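Local coordinates for NTF2 fold protein loop-helix-loop design NT-9 (Synthetic construct, PDB 6W90) that is a computationally designed NTF2-fold protein, made to vary loop-helix-loop geometry, that holds a phospholipid in the pocket between its sheet and helices, at residues V13-Y16 / I17-Y21; D55-L58 / D59-E63; Q114-P118 / E119-V123; E103-G107 / K108-I112. One frame throughout, in Å; residues are numbered along the deposited sequence.

Contact 1 (V13-Y16 / I17-Y21); sequences VEEY and IRLLY. With 3PE (1,2-Distearoyl-sn-glycerophosphoethanolamine), chain B.
Glu15 and Arg18, three residues apart on one helix, form a salt bridge that two nitrogens of the guanidinium make side-on. NE reaches Glu15 OE1 at 3.0 Å, almost straight (175°) and within the guanidinium plane, while NH2 takes the syn lone pair of Glu15 OE2 at 3.1 Å. The two groups are not coplanar: carboxylate and guanidinium are turned 35° apart. Both chains leave their backbones with CG anti to N, which lets them run alongside each other, and bends at chi2 of Glu15 and chi3 of Arg18 bring the charged ends together.

The backbone gives the alpha-helical i to i+4 pattern of helix 6-22, the N-terminal helix of this NTF2 fold; Ile17 N, for instance, donates to Val13 O at 2.9 Å.

Apolar contacts occupy the lipid-facing side. Val13 CG1 meets Ile17 CD1 at 3.8 Å, and the same pair packs on Ile87 of strand 82-91. Three residues of these two segments touch the acyl chains of the bound phosphatidylethanolamine: Val13 CG2 lies 3.5 Å from C3H, Leu20 CD2 3.5 Å from C37, and Ile17 CG1 3.8 Å from C3B.

Contact 2 (D55-L58 / D59-E63); sequences DRFL and DAMQE. With 3PE (1,2-Distearoyl-sn-glycerophosphoethanolamine), chain B.
Phe57 O accepts two backbone N-H groups from the next turn, Met61 N at 3.1 Å and, weakly, Ala60 N at 3.1 Å with an angle of only 121°. The first is the regular i to i+4 bond of an alpha helix, here helix 54-64 of the NTF2 fold, and the second adds a bent i to i+3 component. The same four-residue spacing puts the side chains of Phe57 and Met61 next to each other on the side of the helix that faces the lipid. They form a Met-aromatic contact: Met61 SD is 3.9 Å from Phe57 CE1 and 5.0 Å from the ring centroid, on a line 61° off the ring normal, an oblique approach. Leu58, one residue on, runs beside Met61 and points the same way, its CD2 touching the sulfur; it also packs on Phe27, Lys28 and Ala31 of helix 24-35. The Met61 chain is extended at chi2 and then bends at chi3 (75°), which carries CE off the sulfur to within 3.7 Å of C3A on one acyl chain of the lipid. Were Met61 cut back to an alanine, a gap is likely to open beside both acyl chains, and the Phe57 ring would lose its sulfur neighbour. At the outer side of the helix, Asp59 OD1 pairs with Lys28, whose NZ also bonds to Asp55 O. Phe57 serves the acyl chain that carries C27: its CZ stands 3.6 Å from C27 of the lipid, and C29 lies at the ring edge, in its plane.

Contact 3 (Q114-P118 / E119-V123); sequences QQVDP and EYKKV. With 3PE (1,2-Distearoyl-sn-glycerophosphoethanolamine), chain B.
Val116 and Tyr120 meet, in the Val116 conformer described (one of two), with their side chains crossing at about a right angle, Val116 CG1 resting 3.5 Å from Tyr120 CB. From that carbon the tyrosine ring turns away from the loop. One face has Glu119 CG, 4.2 Å above the plane; the opposite face has lipid carbonyl O22, 3.9 Å above it, both offset toward the rim. Tyr120 CG is anti to the carbonyl carbon (chi1 -84°), a setting that directs the ring to the lipid headgroup, where CE2 comes within 3.5 Å of phosphate oxygen O14. If an alanine stood here, the lipid ester would probably lose the ring beside O22, and Trp96 NE1 the hydroxyl it pairs with.

Asp117 turns its carboxylate to the other end of the headgroup, OD2 making a weak hydrogen bond of 2.8 Å to the ethanolamine N. Asp117 O accepts Tyr120 N at 3.1 Å, with the donor 46° out of the carbonyl plane, closing the turn. Gln114, extended beyond CG, gives a weak NE2 bond to ester oxygen O31.

The loop connects strand 108-114 to helix 121-129, Gln114 and Val116 packing on Ile44 of strand 40-44 and Gln114 also touching Phe98 and Ile100 of strand 94-105.

Contact 4 (E103-G107 / K108-I112); sequences EVRNG and KIKRI
This is a tight beta-hairpin contact between the end of strand 94-105 and the start of strand 108-114, next to each other in the six-stranded sheet. Arg105 and Lys108 form the closing hydrogen-bonded pair: Arg105 N donates to Lys108 O at 2.7 Å and Lys108 N to Arg105 O at 3.0 Å. Between them Asn106 and Gly107 both have positive phi, as a two-residue type I' turn requires.

Further from the turn the pairing slips by one residue. Val104 is opposite Ile109, a non-hydrogen-bonded pair, whereas Glu103 is faced by both Lys110 and Arg111. Glu103 O takes Lys110 N at 2.7 Å and, weakly, Arg111 N at 3.4 Å, while Glu103 N returns a bond to Arg111 O. This is a classic beta bulge in an NTF2-type curved sheet. Backbone torsions of -97° and -31° set Lys110 apart from the extended residues on either side of it.

Among the side chains, Arg105 and Lys110 lie alongside, pointing the same way, with aliphatic carbons in touch (Arg105 CG to Lys110 CD, 3.6 Å). The polar ends of others have partners on nearby elements: Glu103 with His82, Arg111 with Glu43, and Lys108 with the backbone O of Asp33. Ile109 turns to the face shared with Val104, where it packs on Val102 and Leu36 and its side chain comes about 4 Å from the lipid.

All four contacts contribute residues to the pocket of one bound phosphatidylethanolamine, spread along its length. Contact 3 holds the headgroup and glycerol end, while contacts 1 and 2 border the acyl chains; contact 4 reaches the lipid through Ile109 and Ile112. Contacts 1 and 3 lie on opposite sides of the chain's centre, their own centres about 24 Å apart, a span that the lipid bridges. Contacts 1 and 2 touch directly, Leu20 CD1 packing 3.8 Å from Met61 O, so the two helices meet beside the tails. Contact 4 takes in the hairpin end and most of strand 108-114, and contact 3 begins at that strand's last residue, although their centres stand about 24 Å apart.

Contact 1 (V13-Y16 / I17-Y21)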
# COMPACT_ATOMS: atom_id res chain seq x y z
N VAL A 13 -3.72 5.27 7.50
CA VAL A 13 -2.57 5.22 6.61
C VAL A 13 -1.33 5.66 7.35
O VAL A 13 -0.28 5.00 7.26
CB VAL A 13 -2.82 6.08 5.37
CG1 VAL A 13 -1.54 6.08 4.51
CG2 VAL A 13 -3.97 5.58 4.54
N GLU A 14 -1.43 6.74 8.14
CA GLU A 14 -0.26 7.27 8.84
C GLU A 14 0.27 6.26 9.84
O GLU A 14 1.48 6.11 10.01
CB GLU A 14 -0.60 8.62 9.50
CG GLU A 14 -0.47 9.78 8.47
CD GLU A 14 -1.19 11.09 8.82
OE1 GLU A 14 -1.78 11.21 9.91
OE2 GLU A 14 -1.14 12.02 7.96
N GLU A 15 -0.63 5.54 10.49
CA GLU A 15 -0.19 4.55 11.46
C GLU A 15 0.54 3.40 10.77
O GLU A 15 1.53 2.89 11.30
CB GLU A 15 -1.38 4.04 12.26
CG GLU A 15 -0.96 2.99 13.36
CD GLU A 15 0.17 3.43 14.37
OE1 GLU A 15 0.54 4.63 14.48
OE2 GLU A 15 0.68 2.53 15.10
N TYR A 16 0.06 2.95 9.62
CA TYR A 16 0.75 1.87 8.94
C TYR A 16 2.09 2.33 8.41
O TYR A 16 3.07 1.58 8.46
CB TYR A 16 -0.14 1.28 7.84
CG TYR A 16 -1.09 0.26 8.42
CD1 TYR A 16 -0.72 -1.06 8.58
CD2 TYR A 16 -2.34 0.63 8.86
CE1 TYR A 16 -1.57 -1.99 9.16
CE2 TYR A 16 -3.20 -0.30 9.44
CZ TYR A 16 -2.80 -1.59 9.59
OH TYR A 16 -3.65 -2.49 10.19
N ILE A 17 2.17 3.56 7.91
CA ILE A 17 3.47 4.07 7.53
C ILE A 17 4.40 4.11 8.73
O ILE A 17 5.58 3.74 8.63
CB ILE A 17 3.36 5.46 6.88
CG1 ILE A 17 2.58 5.35 5.58
CG2 ILE A 17 4.77 6.03 6.73
CD1 ILE A 17 2.19 6.71 5.09
N ARG A 18 3.89 4.55 9.87
CA ARG A 18 4.74 4.63 11.06
C ARG A 18 5.25 3.25 11.45
O ARG A 18 6.42 3.09 11.80
CB ARG A 18 3.98 5.23 12.22
CG ARG A 18 4.89 5.44 13.44
CD ARG A 18 4.12 6.15 14.60
NE ARG A 18 3.36 5.13 15.30
CZ ARG A 18 3.87 4.36 16.26
NH1 ARG A 18 5.12 4.55 16.68
NH2 ARG A 18 3.13 3.40 16.80
N LEU A 19 4.39 2.25 11.39
CA LEU A 19 4.82 0.90 11.75
C LEU A 19 5.90 0.40 10.81
O LEU A 19 6.83 -0.31 11.22
CB LEU A 19 3.64 -0.06 11.69
CG LEU A 19 2.67 0.14 12.84
CD1 LEU A 19 1.48 -0.81 12.62
CD2 LEU A 19 3.26 -0.07 14.21
N LEU A 20 5.76 0.72 9.54
CA LEU A 20 6.74 0.30 8.56
C LEU A 20 8.12 0.78 8.95
O LEU A 20 9.11 0.04 8.80
CB LEU A 20 6.30 0.82 7.20
CG LEU A 20 7.13 0.39 5.99
CD1 LEU A 20 7.03 -1.07 5.80
CD2 LEU A 20 6.61 1.17 4.79
N TYR A 21 8.22 1.98 9.52
CA TYR A 21 9.52 2.55 9.88
C TYR A 21 9.97 2.16 11.28
O TYR A 21 11.17 2.08 11.53
CB TYR A 21 9.46 4.10 9.75
CG TYR A 21 9.59 4.45 8.30
CD1 TYR A 21 10.83 4.32 7.66
CD2 TYR A 21 8.51 4.88 7.57
CE1 TYR A 21 10.94 4.61 6.34
CE2 TYR A 21 8.62 5.13 6.26
CZ TYR A 21 9.85 5.01 5.65
OH TYR A 21 9.97 5.28 4.32
P 3PE B . 6.48 7.49 -9.88
N 3PE B . 2.91 6.42 -12.19
O11 3PE B . 6.32 6.36 -8.70
O12 3PE B . 6.37 8.87 -9.29
O13 3PE B . 5.19 7.35 -10.92
O14 3PE B . 7.75 7.30 -10.71
C11 3PE B . 3.92 7.79 -10.50
C12 3PE B . 2.96 7.78 -11.68
C1 3PE B . 6.45 5.02 -9.08
C2 3PE B . 6.48 4.10 -7.85
C3 3PE B . 5.40 4.62 -6.90
O31 3PE B . 5.08 3.69 -5.91
O32 3PE B . 7.13 4.04 -5.07
C31 3PE B . 6.13 3.42 -5.01
C32 3PE B . 5.95 2.33 -3.97
C33 3PE B . 6.95 2.42 -2.82
C34 3PE B . 6.22 1.93 -1.57
C35 3PE B . 7.17 1.55 -0.45
C36 3PE B . 6.97 2.53 0.72
C37 3PE B . 5.72 2.21 1.54
C38 3PE B . 4.44 2.82 0.96
C39 3PE B . 3.43 3.20 2.05
C3A 3PE B . 2.83 1.97 2.74
C3B 3PE B . 1.58 2.32 3.56
C3C 3PE B . 0.32 1.90 2.81
C3D 3PE B . -0.92 1.94 3.72
C3E 3PE B . -2.17 1.72 2.87
C3F 3PE B . -3.43 2.19 3.61
C3G 3PE B . -4.67 2.03 2.73
C3H 3PE B . -5.80 3.02 3.07
C3I 3PE B . -6.61 2.62 4.30
O21 3PE B . 6.20 2.79 -8.26
O22 3PE B . 8.20 1.96 -7.56
C21 3PE B . 7.17 1.77 -8.13
C22 3PE B . 6.86 0.39 -8.77
C23 3PE B . 6.64 -0.72 -7.73
C24 3PE B . 5.28 -0.61 -7.02
C25 3PE B . 5.14 -1.63 -5.87
C26 3PE B . 4.04 -1.12 -4.94
C27 3PE B . 3.92 -1.94 -3.65
C28 3PE B . 2.88 -1.32 -2.71
C29 3PE B . 1.41 -1.70 -3.00
C2A 3PE B . 0.48 -1.29 -1.84
C2B 3PE B . 0.11 -2.45 -0.91
C2C 3PE B . -0.43 -1.94 0.43
C2D 3PE B . -0.07 -2.94 1.52
C2E 3PE B . -0.73 -2.62 2.85
C2F 3PE B . 0.10 -1.62 3.64

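Contact 2 (D55-L58 / D59-E63)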
# COMPACT_ATOMS: atom_id res chain seq x y z
N ASP A 55 3.42 -12.65 2.33
CA ASP A 55 4.54 -12.69 3.27
C ASP A 55 5.77 -12.04 2.64
O ASP A 55 6.43 -11.19 3.24
CB ASP A 55 4.85 -14.12 3.70
CG ASP A 55 3.84 -14.66 4.71
OD1 ASP A 55 3.19 -13.85 5.42
OD2 ASP A 55 3.72 -15.91 4.79
N ARG A 56 6.07 -12.41 1.40
CA ARG A 56 7.27 -11.88 0.76
C ARG A 56 7.04 -10.47 0.22
O ARG A 56 7.97 -9.67 0.18
CB ARG A 56 7.71 -12.82 -0.35
CG ARG A 56 8.30 -14.15 0.11
CD ARG A 56 8.79 -14.94 -1.08
NE ARG A 56 9.25 -16.29 -0.74
CZ ARG A 56 10.48 -16.59 -0.35
NH1 ARG A 56 11.40 -15.64 -0.20
NH2 ARG A 56 10.77 -17.86 -0.09
N PHE A 57 5.80 -10.15 -0.16
CA PHE A 57 5.48 -8.81 -0.63
C PHE A 57 5.63 -7.80 0.50
O PHE A 57 6.22 -6.73 0.32
CB PHE A 57 4.04 -8.83 -1.17
CG PHE A 57 3.57 -7.54 -1.78
CD1 PHE A 57 3.02 -6.54 -1.00
CD2 PHE A 57 3.61 -7.36 -3.14
CE1 PHE A 57 2.55 -5.37 -1.57
CE2 PHE A 57 3.16 -6.18 -3.71
CZ PHE A 57 2.63 -5.20 -2.92
N LEU A 58 5.12 -8.14 1.68
CA LEU A 58 5.26 -7.22 2.81
C LEU A 58 6.71 -7.09 3.25
O LEU A 58 7.15 -5.98 3.58
CB LEU A 58 4.33 -7.68 3.92
CG LEU A 58 2.84 -7.62 3.56
CD1 LEU A 58 2.07 -8.38 4.64
CD2 LEU A 58 2.37 -6.16 3.46
N ASP A 59 7.51 -8.17 3.17
CA ASP A 59 8.94 -8.06 3.44
C ASP A 59 9.61 -7.09 2.48
O ASP A 59 10.54 -6.36 2.86
CB ASP A 59 9.63 -9.41 3.32
CG ASP A 59 9.27 -10.37 4.43
OD1 ASP A 59 8.75 -9.94 5.47
OD2 ASP A 59 9.54 -11.58 4.26
N ALA A 60 9.18 -7.09 1.21
CA ALA A 60 9.81 -6.23 0.22
C ALA A 60 9.52 -4.76 0.53
O ALA A 60 10.42 -3.92 0.40
CB ALA A 60 9.32 -6.61 -1.18
N MET A 61 8.30 -4.46 0.97
CA MET A 61 7.98 -3.11 1.43
C MET A 61 8.85 -2.68 2.61
O MET A 61 9.25 -1.51 2.68
CB MET A 61 6.51 -3.01 1.86
CG MET A 61 5.57 -3.25 0.73
SD MET A 61 3.89 -3.04 1.28
CE MET A 61 3.92 -1.28 1.36
N GLN A 62 9.12 -3.58 3.55
CA GLN A 62 9.97 -3.22 4.68
C GLN A 62 11.33 -2.75 4.20
O GLN A 62 11.90 -1.80 4.74
CB GLN A 62 10.13 -4.39 5.65
CG GLN A 62 11.22 -4.19 6.72
CD GLN A 62 11.50 -5.46 7.55
OE1 GLN A 62 10.94 -6.53 7.29
NE2 GLN A 62 12.36 -5.33 8.56
N GLU A 63 11.88 -3.42 3.19
CA GLU A 63 13.22 -3.03 2.77
C GLU A 63 13.18 -1.78 1.90
O GLU A 63 14.03 -0.90 2.05
CB GLU A 63 13.91 -4.18 2.05
CG GLU A 63 15.40 -3.96 1.94
CD GLU A 63 16.17 -5.25 1.93
OE1 GLU A 63 17.39 -5.21 1.63
OE2 GLU A 63 15.55 -6.29 2.22
P 3PE B . 6.48 7.49 -9.88
N 3PE B . 2.91 6.42 -12.19
O11 3PE B . 6.32 6.36 -8.70
O12 3PE B . 6.37 8.87 -9.29
O13 3PE B . 5.19 7.35 -10.92
O14 3PE B . 7.75 7.30 -10.71
C11 3PE B . 3.92 7.79 -10.50
C12 3PE B . 2.96 7.78 -11.68
C1 3PE B . 6.45 5.02 -9.08
C2 3PE B . 6.48 4.10 -7.85
C3 3PE B . 5.40 4.62 -6.90
O31 3PE B . 5.08 3.69 -5.91
O32 3PE B . 7.13 4.04 -5.07
C31 3PE B . 6.13 3.42 -5.01
C32 3PE B . 5.95 2.33 -3.97
C33 3PE B . 6.95 2.42 -2.82
C34 3PE B . 6.22 1.93 -1.57
C35 3PE B . 7.17 1.55 -0.45
C36 3PE B . 6.97 2.53 0.72
C37 3PE B . 5.72 2.21 1.54
C38 3PE B . 4.44 2.82 0.96
C39 3PE B . 3.43 3.20 2.05
C3A 3PE B . 2.83 1.97 2.74
C3B 3PE B . 1.58 2.32 3.56
C3C 3PE B . 0.32 1.90 2.81
C3D 3PE B . -0.92 1.94 3.72
C3E 3PE B . -2.17 1.72 2.87
C3F 3PE B . -3.43 2.19 3.61
C3G 3PE B . -4.67 2.03 2.73
C3H 3PE B . -5.80 3.02 3.07
C3I 3PE B . -6.61 2.62 4.30
O21 3PE B . 6.20 2.79 -8.26
O22 3PE B . 8.20 1.96 -7.56
C21 3PE B . 7.17 1.77 -8.13
C22 3PE B . 6.86 0.39 -8.77
C23 3PE B . 6.64 -0.72 -7.73
C24 3PE B . 5.28 -0.61 -7.02
C25 3PE B . 5.14 -1.63 -5.87
C26 3PE B . 4.04 -1.12 -4.94
C27 3PE B . 3.92 -1.94 -3.65
C28 3PE B . 2.88 -1.32 -2.71
C29 3PE B . 1.41 -1.70 -3.00
C2A 3PE B . 0.48 -1.29 -1.84
C2B 3PE B . 0.11 -2.45 -0.91
C2C 3PE B . -0.43 -1.94 0.43
C2D 3PE B . -0.07 -2.94 1.52
C2E 3PE B . -0.73 -2.62 2.85
C2F 3PE B . 0.10 -1.62 3.64

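Contact 3 (Q114-P118 / E119-V123)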
# COMPACT_ATOMS: atom_id res chain seq x y z
N GLN A 114 -3.19 -0.14 -8.38
CA GLN A 114 -2.17 0.85 -8.66
C GLN A 114 -1.86 0.78 -10.15
O GLN A 114 -1.78 -0.32 -10.71
CB GLN A 114 -0.91 0.56 -7.82
CG GLN A 114 0.20 1.58 -7.95
CD GLN A 114 1.52 1.21 -7.24
OE1 GLN A 114 1.71 0.12 -6.71
NE2 GLN A 114 2.44 2.15 -7.27
N GLN A 115 -1.65 1.92 -10.79
CA GLN A 115 -1.12 1.92 -12.13
C GLN A 115 0.40 2.07 -12.06
O GLN A 115 0.95 2.65 -11.13
CB GLN A 115 -1.75 3.03 -12.98
CG GLN A 115 -1.37 2.95 -14.49
CD GLN A 115 -1.55 1.55 -15.15
OE1 GLN A 115 -0.80 0.60 -14.87
NE2 GLN A 115 -2.52 1.44 -16.06
N VAL A 116 1.05 1.51 -13.06
CA VAL A 116 2.50 1.46 -13.16
C VAL A 116 2.92 2.06 -14.49
O VAL A 116 2.35 1.70 -15.53
CB VAL A 116 3.00 0.01 -13.05
CG1 VAL A 116 4.49 -0.04 -13.04
CG2 VAL A 116 2.46 -0.62 -11.78
N ASP A 117 3.90 2.95 -14.47
CA ASP A 117 4.39 3.53 -15.70
C ASP A 117 5.27 2.52 -16.43
O ASP A 117 5.72 1.53 -15.84
CB ASP A 117 5.18 4.81 -15.40
CG ASP A 117 4.29 5.98 -15.02
OD1 ASP A 117 3.12 6.01 -15.48
OD2 ASP A 117 4.76 6.88 -14.27
N PRO A 118 5.52 2.76 -17.71
CA PRO A 118 6.21 1.77 -18.54
C PRO A 118 7.58 1.39 -18.07
O PRO A 118 7.99 0.26 -18.36
CB PRO A 118 6.26 2.42 -19.93
CG PRO A 118 5.13 3.36 -19.89
CD PRO A 118 5.05 3.90 -18.52
N GLU A 119 8.30 2.26 -17.38
CA GLU A 119 9.66 1.92 -17.01
C GLU A 119 9.74 1.10 -15.73
O GLU A 119 10.83 0.67 -15.36
CB GLU A 119 10.53 3.18 -16.91
CG GLU A 119 10.54 3.88 -15.60
CD GLU A 119 9.29 4.71 -15.32
OE1 GLU A 119 8.29 4.60 -16.06
OE2 GLU A 119 9.30 5.50 -14.34
N TYR A 120 8.61 0.87 -15.07
CA TYR A 120 8.56 0.10 -13.82
C TYR A 120 7.96 -1.29 -14.02
O TYR A 120 7.88 -2.08 -13.07
CB TYR A 120 7.81 0.90 -12.72
CG TYR A 120 8.70 1.91 -11.98
CD1 TYR A 120 9.80 1.48 -11.27
CD2 TYR A 120 8.44 3.30 -11.96
CE1 TYR A 120 10.64 2.37 -10.59
CE2 TYR A 120 9.29 4.20 -11.27
CZ TYR A 120 10.39 3.71 -10.58
OH TYR A 120 11.28 4.54 -9.89
N LYS A 121 7.54 -1.64 -15.24
CA LYS A 121 6.91 -2.94 -15.45
C LYS A 121 7.84 -4.09 -15.06
O LYS A 121 7.40 -5.08 -14.47
CB LYS A 121 6.47 -3.07 -16.91
CG LYS A 121 5.54 -1.96 -17.45
CD LYS A 121 4.29 -1.98 -16.66
CE LYS A 121 3.25 -0.97 -17.17
NZ LYS A 121 2.75 -1.35 -18.45
N LYS A 122 9.15 -3.97 -15.37
CA LYS A 122 10.06 -5.08 -15.08
C LYS A 122 10.23 -5.26 -13.58
O LYS A 122 10.34 -6.40 -13.11
CB LYS A 122 11.42 -4.88 -15.74
CG LYS A 122 12.34 -6.09 -15.58
CD LYS A 122 11.74 -7.36 -16.22
CE LYS A 122 12.49 -8.63 -15.83
NZ LYS A 122 13.79 -8.74 -16.55
N VAL A 123 10.20 -4.17 -12.83
CA VAL A 123 10.26 -4.25 -11.38
C VAL A 123 9.07 -5.04 -10.85
O VAL A 123 9.22 -5.90 -9.98
CB VAL A 123 10.28 -2.84 -10.78
CG1 VAL A 123 10.16 -2.91 -9.30
CG2 VAL A 123 11.56 -2.15 -11.15
P 3PE B . 6.48 7.49 -9.88
N 3PE B . 2.91 6.42 -12.19
O11 3PE B . 6.32 6.36 -8.70
O12 3PE B . 6.37 8.87 -9.29
O13 3PE B . 5.19 7.35 -10.92
O14 3PE B . 7.75 7.30 -10.71
C11 3PE B . 3.92 7.79 -10.50
C12 3PE B . 2.96 7.78 -11.68
C1 3PE B . 6.45 5.02 -9.08
C2 3PE B . 6.48 4.10 -7.85
C3 3PE B . 5.40 4.62 -6.90
O31 3PE B . 5.08 3.69 -5.91
O32 3PE B . 7.13 4.04 -5.07
C31 3PE B . 6.13 3.42 -5.01
C32 3PE B . 5.95 2.33 -3.97
C33 3PE B . 6.95 2.42 -2.82
C34 3PE B . 6.22 1.93 -1.57
C35 3PE B . 7.17 1.55 -0.45
C36 3PE B . 6.97 2.53 0.72
C37 3PE B . 5.72 2.21 1.54
C38 3PE B . 4.44 2.82 0.96
C39 3PE B . 3.43 3.20 2.05
C3A 3PE B . 2.83 1.97 2.74
C3B 3PE B . 1.58 2.32 3.56
C3C 3PE B . 0.32 1.90 2.81
C3D 3PE B . -0.92 1.94 3.72
C3E 3PE B . -2.17 1.72 2.87
C3F 3PE B . -3.43 2.19 3.61
C3G 3PE B . -4.67 2.03 2.73
C3H 3PE B . -5.80 3.02 3.07
C3I 3PE B . -6.61 2.62 4.30
O21 3PE B . 6.20 2.79 -8.26
O22 3PE B . 8.20 1.96 -7.56
C21 3PE B . 7.17 1.77 -8.13
C22 3PE B . 6.86 0.39 -8.77
C23 3PE B . 6.64 -0.72 -7.73
C24 3PE B . 5.28 -0.61 -7.02
C25 3PE B . 5.14 -1.63 -5.87
C26 3PE B . 4.04 -1.12 -4.94
C27 3PE B . 3.92 -1.94 -3.65
C28 3PE B . 2.88 -1.32 -2.71
C29 3PE B . 1.41 -1.70 -3.00
C2A 3PE B . 0.48 -1.29 -1.84
C2B 3PE B . 0.11 -2.45 -0.91
C2C 3PE B . -0.43 -1.94 0.43
C2D 3PE B . -0.07 -2.94 1.52
C2E 3PE B . -0.73 -2.62 2.85
C2F 3PE B . 0.10 -1.62 3.64
O HOH W 1 7.17 6.14 -13.17
O HOH W 2 9.77 -1.87 -17.48

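Contact 4 (E103-G107 / K108-I112)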
# COMPACT_ATOMS: atom_id res chain seq x y z
N GLU A 103 -10.86 -0.66 -2.22
CA GLU A 103 -12.20 -1.03 -1.79
C GLU A 103 -12.17 -1.71 -0.43
O GLU A 103 -11.41 -2.66 -0.24
CB GLU A 103 -12.84 -1.99 -2.78
CG GLU A 103 -13.17 -1.39 -4.05
CD GLU A 103 -14.58 -0.87 -4.05
OE1 GLU A 103 -15.51 -1.66 -3.80
OE2 GLU A 103 -14.76 0.33 -4.32
N VAL A 104 -13.07 -1.30 0.48
CA VAL A 104 -13.11 -1.75 1.87
C VAL A 104 -14.34 -2.60 2.11
O VAL A 104 -15.45 -2.23 1.70
CB VAL A 104 -13.12 -0.52 2.81
CG1 VAL A 104 -13.33 -0.97 4.26
CG2 VAL A 104 -11.83 0.27 2.63
N ARG A 105 -14.16 -3.75 2.78
CA ARG A 105 -15.28 -4.63 3.13
C ARG A 105 -15.03 -5.19 4.53
O ARG A 105 -13.92 -5.65 4.82
CB ARG A 105 -15.43 -5.81 2.15
CG ARG A 105 -15.67 -5.42 0.70
CD ARG A 105 -16.98 -4.66 0.50
NE ARG A 105 -17.99 -5.49 -0.13
CZ ARG A 105 -19.30 -5.24 -0.09
NH1 ARG A 105 -20.14 -6.06 -0.70
NH2 ARG A 105 -19.77 -4.19 0.56
N ASN A 106 -16.04 -5.18 5.40
CA ASN A 106 -15.85 -5.65 6.77
C ASN A 106 -14.72 -4.91 7.48
O ASN A 106 -13.96 -5.52 8.23
CB ASN A 106 -15.54 -7.15 6.83
CG ASN A 106 -16.53 -7.95 6.08
OD1 ASN A 106 -16.24 -8.46 4.99
ND2 ASN A 106 -17.72 -8.08 6.64
N GLY A 107 -14.61 -3.61 7.22
CA GLY A 107 -13.53 -2.83 7.78
C GLY A 107 -12.11 -3.17 7.34
O GLY A 107 -11.15 -2.71 7.96
N LYS A 108 -11.96 -3.94 6.28
CA LYS A 108 -10.67 -4.36 5.78
C LYS A 108 -10.57 -4.07 4.29
O LYS A 108 -11.57 -3.87 3.59
CB LYS A 108 -10.45 -5.86 6.03
CG LYS A 108 -10.43 -6.25 7.53
CD LYS A 108 -9.88 -7.66 7.72
CE LYS A 108 -9.82 -8.01 9.20
NZ LYS A 108 -9.31 -9.38 9.45
N ILE A 109 -9.35 -4.06 3.78
CA ILE A 109 -9.14 -3.83 2.35
C ILE A 109 -9.36 -5.10 1.54
O ILE A 109 -8.63 -6.09 1.70
CB ILE A 109 -7.74 -3.28 2.11
CG1 ILE A 109 -7.58 -1.99 2.91
CG2 ILE A 109 -7.48 -3.03 0.59
CD1 ILE A 109 -6.23 -1.33 2.72
N LYS A 110 -10.30 -5.03 0.59
CA LYS A 110 -10.57 -6.16 -0.30
C LYS A 110 -9.87 -6.04 -1.65
O LYS A 110 -9.52 -7.07 -2.23
CB LYS A 110 -12.08 -6.29 -0.53
CG LYS A 110 -12.47 -7.53 -1.36
CD LYS A 110 -13.96 -7.82 -1.34
CE LYS A 110 -14.38 -8.73 -2.50
NZ LYS A 110 -15.82 -9.10 -2.38
N ARG A 111 -9.66 -4.83 -2.15
CA ARG A 111 -9.01 -4.62 -3.44
C ARG A 111 -8.11 -3.40 -3.34
O ARG A 111 -8.52 -2.39 -2.75
CB ARG A 111 -10.08 -4.44 -4.54
CG ARG A 111 -9.61 -4.70 -5.91
CD ARG A 111 -10.78 -4.73 -6.87
NE ARG A 111 -10.24 -4.57 -8.19
CZ ARG A 111 -10.93 -4.14 -9.22
NH1 ARG A 111 -12.22 -3.87 -9.07
NH2 ARG A 111 -10.35 -3.98 -10.40
N ILE A 112 -6.93 -3.47 -3.95
CA ILE A 112 -6.02 -2.34 -4.13
C ILE A 112 -5.67 -2.34 -5.60
O ILE A 112 -5.37 -3.40 -6.16
CB ILE A 112 -4.72 -2.44 -3.30
CG1 ILE A 112 -5.06 -2.39 -1.82
CG2 ILE A 112 -3.74 -1.36 -3.74
CD1 ILE A 112 -3.93 -2.67 -0.90